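Local coordinates for protein intracellular growth locus, subunit C (Francisella tularensis subsp. tularensis, PDB 2QWU) that is a pathogenicity-island protein associated with cell invasion and, as its name suggests, probably supports growth of the bacterium inside host cells, at residues M6-R9 against Q10-T13; N124-K127 against K128-Y131. The protein carries 2 engineered substitutions. One frame throughout, in Å; residues are numbered along the deposited sequence.

Contact 1: M6-R9 against Q10-T13; sequences MITR and QQVT
Thr-8 and Gln-11 meet at the start of helix 9-14 in an N-cap, and a hydrophobic staple between Ile-7 and Val-12 lies beside it. The backbone N of Gln-11, in the first turn of the helix, gives a fairly straight bond (160°) to Thr-8 OG1 at 3.2 Å. With OG1 held between the backbone N and the carbonyl carbon (chi1 65°), the short threonine hydroxyl faces back toward the turn and serves as a side-chain acceptor there. The aliphatic CG of Gln-11 packs against the same oxygen, 3.4 Å from Thr-8 OG1. On the packed side, Ile-7 CG2 touches Val-12 CG2 at 3.7 Å. Two branched, apolar residues suit this place because Ile-7 is buried against Ile-18 and Val-20 of strand 18-21, while Val-12 also reaches Cys-194. Val-12 N bonds to Thr-8 O at 3.3 Å, a normal first-turn helix bond alongside the side-chain cap. Arg-9 adds to this side with a bent chain: NH1 lies 3.9 Å from Val-12 CG1, and NH2 makes a weak bond to Lys-200 O. The looser side belongs to the side chains of Gln-10 and Thr-13, polar and exposed as fits a surface helix. In the helix backbone, Arg-9 O receives Thr-13 N at 2.8 Å, and at 3.2 Å it also takes a weak bond from Thr-13 OG1.

Contact 2: N124-K127 against K128-Y131; sequences NSNK and KQEY
The side chains of Asn-126 and Gln-129 pass each other at a slant, their amide planes 31° apart. They do not meet amide to amide: the CG methylene of Gln-129 lies obliquely off the outer end of the Asn-126 amide, out of its plane, 3.6 Å from both ND2 and OD1 of Asn-126. Gln-129 runs straight beyond CG (chi2 -178°), which carries its own amide on to the main chain of Asn-126. There Gln-129 NE2 donates to Asn-126 O at 3.0 Å, in the plane of that carbonyl, though the oxygen stands somewhat out of the glutamine amide plane and the bond is bent (140° at the hydrogen). A glutamine suits this buried place because it is long enough to span the turn and has a donor and an acceptor at its end. OE1 takes Met-140 N, and NE2 also reaches Ile-141 O. The shorter Asn-126 is held just as fully, with OD1 bonded to Phe-37 N and ND2 to Asp-56 OD1 and Arg-35 O, so both amides are fixed in rotation. Between them in sequence, Lys-127 and Lys-128 are exposed, and a charged amine probably suits a place open to solvent. Just beyond, Gln-129 and Glu-130 together face Gly-138, a classic beta bulge at the start of the two-stranded antiparallel hairpin of 130-131 and 137-138.

Contact 1 is a surface feature at the beginning of helix 9-14, whereas contact 2 is largely buried in the connection between strands 120-122 and 130-131. Their centres are about 17 Å apart, yet they touch where Met-6 N probably bonds to Glu-130 OE2, 3.0 Å away. Both also rest on the loop of Met-140 and Ile-141, contact 1 through apolar side chains and contact 2 through main-chain groups of that loop. The chemistry follows position: at the helix start, backbone bonds and threonine hydroxyls are combined with a small apolar patch, while in the interior two amide side chains bond to main-chain groups of neighbouring segments and to one carboxylate.

Contact 1: M6-R9 against Q10-T13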
loop_
_atom_site.group_PDB
_atom_site.type_symbol
_atom_site.label_atom_id
_atom_site.label_comp_id
_atom_site.label_asym_id
_atom_site.label_seq_id
_atom_site.Cartn_x
_atom_site.Cartn_y
_atom_site.Cartn_z
HETATM N N MSE A 6 -14.959 -2.136 3.781
HETATM C CA MSE A 6 -14.252 -1.112 3.037
HETATM C C MSE A 6 -14.531 -1.202 1.524
HETATM O O MSE A 6 -14.719 -0.185 0.847
HETATM C CB MSE A 6 -12.764 -1.221 3.326
HETATM C CG MSE A 6 -11.885 -0.129 2.692
HETATM SE SE MSE A 6 -11.959 1.432 3.602
HETATM C CE MSE A 6 -11.510 1.058 5.043
ATOM N N ILE A 7 -14.548 -2.401 0.969
ATOM C CA ILE A 7 -14.863 -2.542 -0.453
ATOM C C ILE A 7 -16.199 -3.263 -0.599
ATOM O O ILE A 7 -16.350 -4.417 -0.145
ATOM C CB ILE A 7 -13.794 -3.316 -1.158
ATOM C CG1 ILE A 7 -12.438 -2.584 -0.975
ATOM C CG2 ILE A 7 -14.153 -3.433 -2.649
ATOM C CD1 ILE A 7 -11.245 -3.421 -1.445
ATOM N N THR A 8 -17.174 -2.599 -1.229
ATOM C CA THR A 8 -18.515 -3.181 -1.385
ATOM C C THR A 8 -18.657 -4.006 -2.672
ATOM O O THR A 8 -18.018 -3.712 -3.679
ATOM C CB THR A 8 -19.638 -2.042 -1.411
ATOM O OG1 THR A 8 -19.455 -1.225 -2.589
ATOM C CG2 THR A 8 -19.535 -1.159 -0.163
ATOM N N ARG A 9 -19.519 -5.024 -2.639
ATOM C CA ARG A 9 -19.749 -5.844 -3.825
ATOM C C ARG A 9 -20.211 -4.965 -5.000
ATOM O O ARG A 9 -19.809 -5.186 -6.144
ATOM C CB ARG A 9 -20.777 -6.925 -3.518
ATOM C CG ARG A 9 -21.148 -7.765 -4.735
ATOM C CD ARG A 9 -19.924 -8.338 -5.440
ATOM N NE ARG A 9 -19.091 -9.130 -4.535
ATOM C CZ ARG A 9 -17.980 -9.757 -4.908
ATOM N NH1 ARG A 9 -17.568 -9.678 -6.173
ATOM N NH2 ARG A 9 -17.292 -10.461 -4.015
ATOM N N GLN A 10 -21.054 -3.970 -4.715
ATOM C CA GLN A 10 -21.512 -3.027 -5.745
ATOM C C GLN A 10 -20.330 -2.330 -6.449
ATOM O O GLN A 10 -20.313 -2.225 -7.672
ATOM C CB GLN A 10 -22.425 -1.968 -5.112
ATOM C CG GLN A 10 -22.689 -0.735 -6.021
ATOM C CD GLN A 10 -23.603 -1.036 -7.208
ATOM O OE1 GLN A 10 -24.458 -1.943 -7.148
ATOM N NE2 GLN A 10 -23.454 -0.259 -8.284
ATOM N N GLN A 11 -19.345 -1.825 -5.700
ATOM C CA GLN A 11 -18.188 -1.209 -6.342
ATOM C C GLN A 11 -17.473 -2.177 -7.289
ATOM O O GLN A 11 -17.060 -1.805 -8.384
ATOM C CB GLN A 11 -17.142 -0.773 -5.302
ATOM C CG GLN A 11 -17.411 0.569 -4.653
ATOM C CD GLN A 11 -16.508 0.798 -3.486
ATOM O OE1 GLN A 11 -15.581 1.637 -3.533
ATOM N NE2 GLN A 11 -16.757 0.055 -2.411
ATOM N N VAL A 12 -17.286 -3.416 -6.833
ATOM C CA VAL A 12 -16.576 -4.413 -7.622
ATOM C C VAL A 12 -17.378 -4.821 -8.863
ATOM O O VAL A 12 -16.829 -4.981 -9.944
ATOM C CB VAL A 12 -16.279 -5.698 -6.766
ATOM C CG1 VAL A 12 -15.452 -6.735 -7.598
ATOM C CG2 VAL A 12 -15.530 -5.312 -5.530
ATOM N N THR A 13 -18.678 -5.009 -8.711
ATOM C CA THR A 13 -19.471 -5.415 -9.861
ATOM C C THR A 13 -19.578 -4.287 -10.904
ATOM O O THR A 13 -19.462 -4.524 -12.107
ATOM C CB THR A 13 -20.881 -5.819 -9.423
ATOM O OG1 THR A 13 -20.797 -7.006 -8.605
ATOM C CG2 THR A 13 -21.780 -6.087 -10.681
#

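Contact 2: N124-K127 against K128-Y131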
loop_
_atom_site.group_PDB
_atom_site.type_symbol
_atom_site.label_atom_id
_atom_site.label_comp_id
_atom_site.label_asym_id
_atom_site.label_seq_id
_atom_site.Cartn_x
_atom_site.Cartn_y
_atom_site.Cartn_z
ATOM N N ASN A 124 4.789 -8.979 -0.648
ATOM C CA ASN A 124 3.587 -9.693 -0.235
ATOM C C ASN A 124 2.825 -8.889 0.804
ATOM O O ASN A 124 3.399 -8.451 1.817
ATOM C CB ASN A 124 3.961 -11.028 0.404
ATOM C CG ASN A 124 4.679 -11.931 -0.575
ATOM O OD1 ASN A 124 4.162 -12.174 -1.694
ATOM N ND2 ASN A 124 5.853 -12.417 -0.189
ATOM N N SER A 125 1.538 -8.709 0.559
ATOM C CA SER A 125 0.726 -8.020 1.560
ATOM C C SER A 125 0.181 -9.017 2.584
ATOM O O SER A 125 0.130 -10.242 2.353
ATOM C CB SER A 125 -0.418 -7.231 0.868
ATOM O OG SER A 125 -1.194 -7.998 -0.015
ATOM N N ASN A 126 -0.198 -8.500 3.739
ATOM C CA ASN A 126 -0.753 -9.343 4.816
ATOM C C ASN A 126 -2.116 -9.923 4.472
ATOM O O ASN A 126 -2.902 -9.354 3.718
ATOM C CB ASN A 126 -0.808 -8.575 6.154
ATOM C CG ASN A 126 -1.746 -7.354 6.108
ATOM O OD1 ASN A 126 -1.659 -6.521 5.221
ATOM N ND2 ASN A 126 -2.632 -7.260 7.089
ATOM N N LYS A 127 -2.397 -11.086 5.031
ATOM C CA LYS A 127 -3.657 -11.761 4.708
ATOM C C LYS A 127 -4.805 -11.361 5.618
ATOM O O LYS A 127 -5.946 -11.496 5.224
ATOM C CB LYS A 127 -3.448 -13.283 4.765
ATOM C CG LYS A 127 -2.423 -13.758 3.701
ATOM C CD LYS A 127 -2.163 -15.279 3.701
ATOM C CE LYS A 127 -1.038 -15.667 2.728
ATOM N NZ LYS A 127 -1.122 -14.935 1.432
ATOM N N LYS A 128 -4.515 -10.891 6.821
ATOM C CA LYS A 128 -5.601 -10.540 7.724
ATOM C C LYS A 128 -5.673 -9.015 7.832
ATOM O O LYS A 128 -5.121 -8.437 8.743
ATOM C CB LYS A 128 -5.351 -11.206 9.080
ATOM C CG LYS A 128 -5.413 -12.754 8.955
ATOM C CD LYS A 128 -5.284 -13.421 10.339
ATOM C CE LYS A 128 -5.598 -14.900 10.300
ATOM N NZ LYS A 128 -4.506 -15.633 9.580
ATOM N N GLN A 129 -6.371 -8.393 6.883
ATOM C CA GLN A 129 -6.467 -6.935 6.793
ATOM C C GLN A 129 -7.729 -6.327 7.442
ATOM O O GLN A 129 -7.652 -5.279 8.051
ATOM C CB GLN A 129 -6.465 -6.581 5.326
ATOM C CG GLN A 129 -5.205 -7.068 4.602
ATOM C CD GLN A 129 -5.226 -6.652 3.144
ATOM O OE1 GLN A 129 -6.208 -6.060 2.664
ATOM N NE2 GLN A 129 -4.160 -6.938 2.432
ATOM N N GLU A 130 -8.872 -6.992 7.315
ATOM C CA GLU A 130 -10.105 -6.457 7.857
ATOM C C GLU A 130 -10.908 -7.584 8.524
ATOM O O GLU A 130 -10.976 -8.712 7.969
ATOM C CB GLU A 130 -10.922 -5.879 6.695
ATOM C CG GLU A 130 -12.271 -5.345 7.039
ATOM C CD GLU A 130 -12.973 -4.755 5.801
ATOM O OE1 GLU A 130 -13.288 -5.495 4.853
ATOM O OE2 GLU A 130 -13.237 -3.524 5.806
ATOM N N TYR A 131 -11.460 -7.279 9.696
ATOM C CA TYR A 131 -12.293 -8.255 10.422
ATOM C C TYR A 131 -13.709 -8.204 9.799
ATOM O O TYR A 131 -14.423 -7.207 9.870
ATOM C CB TYR A 131 -12.296 -7.947 11.936
ATOM C CG TYR A 131 -12.930 -9.048 12.750
ATOM C CD1 TYR A 131 -12.371 -10.319 12.745
ATOM C CD2 TYR A 131 -14.042 -8.804 13.547
ATOM C CE1 TYR A 131 -12.899 -11.356 13.537
ATOM C CE2 TYR A 131 -14.600 -9.835 14.358
ATOM C CZ TYR A 131 -14.001 -11.096 14.334
ATOM O OH TYR A 131 -14.477 -12.145 15.091
#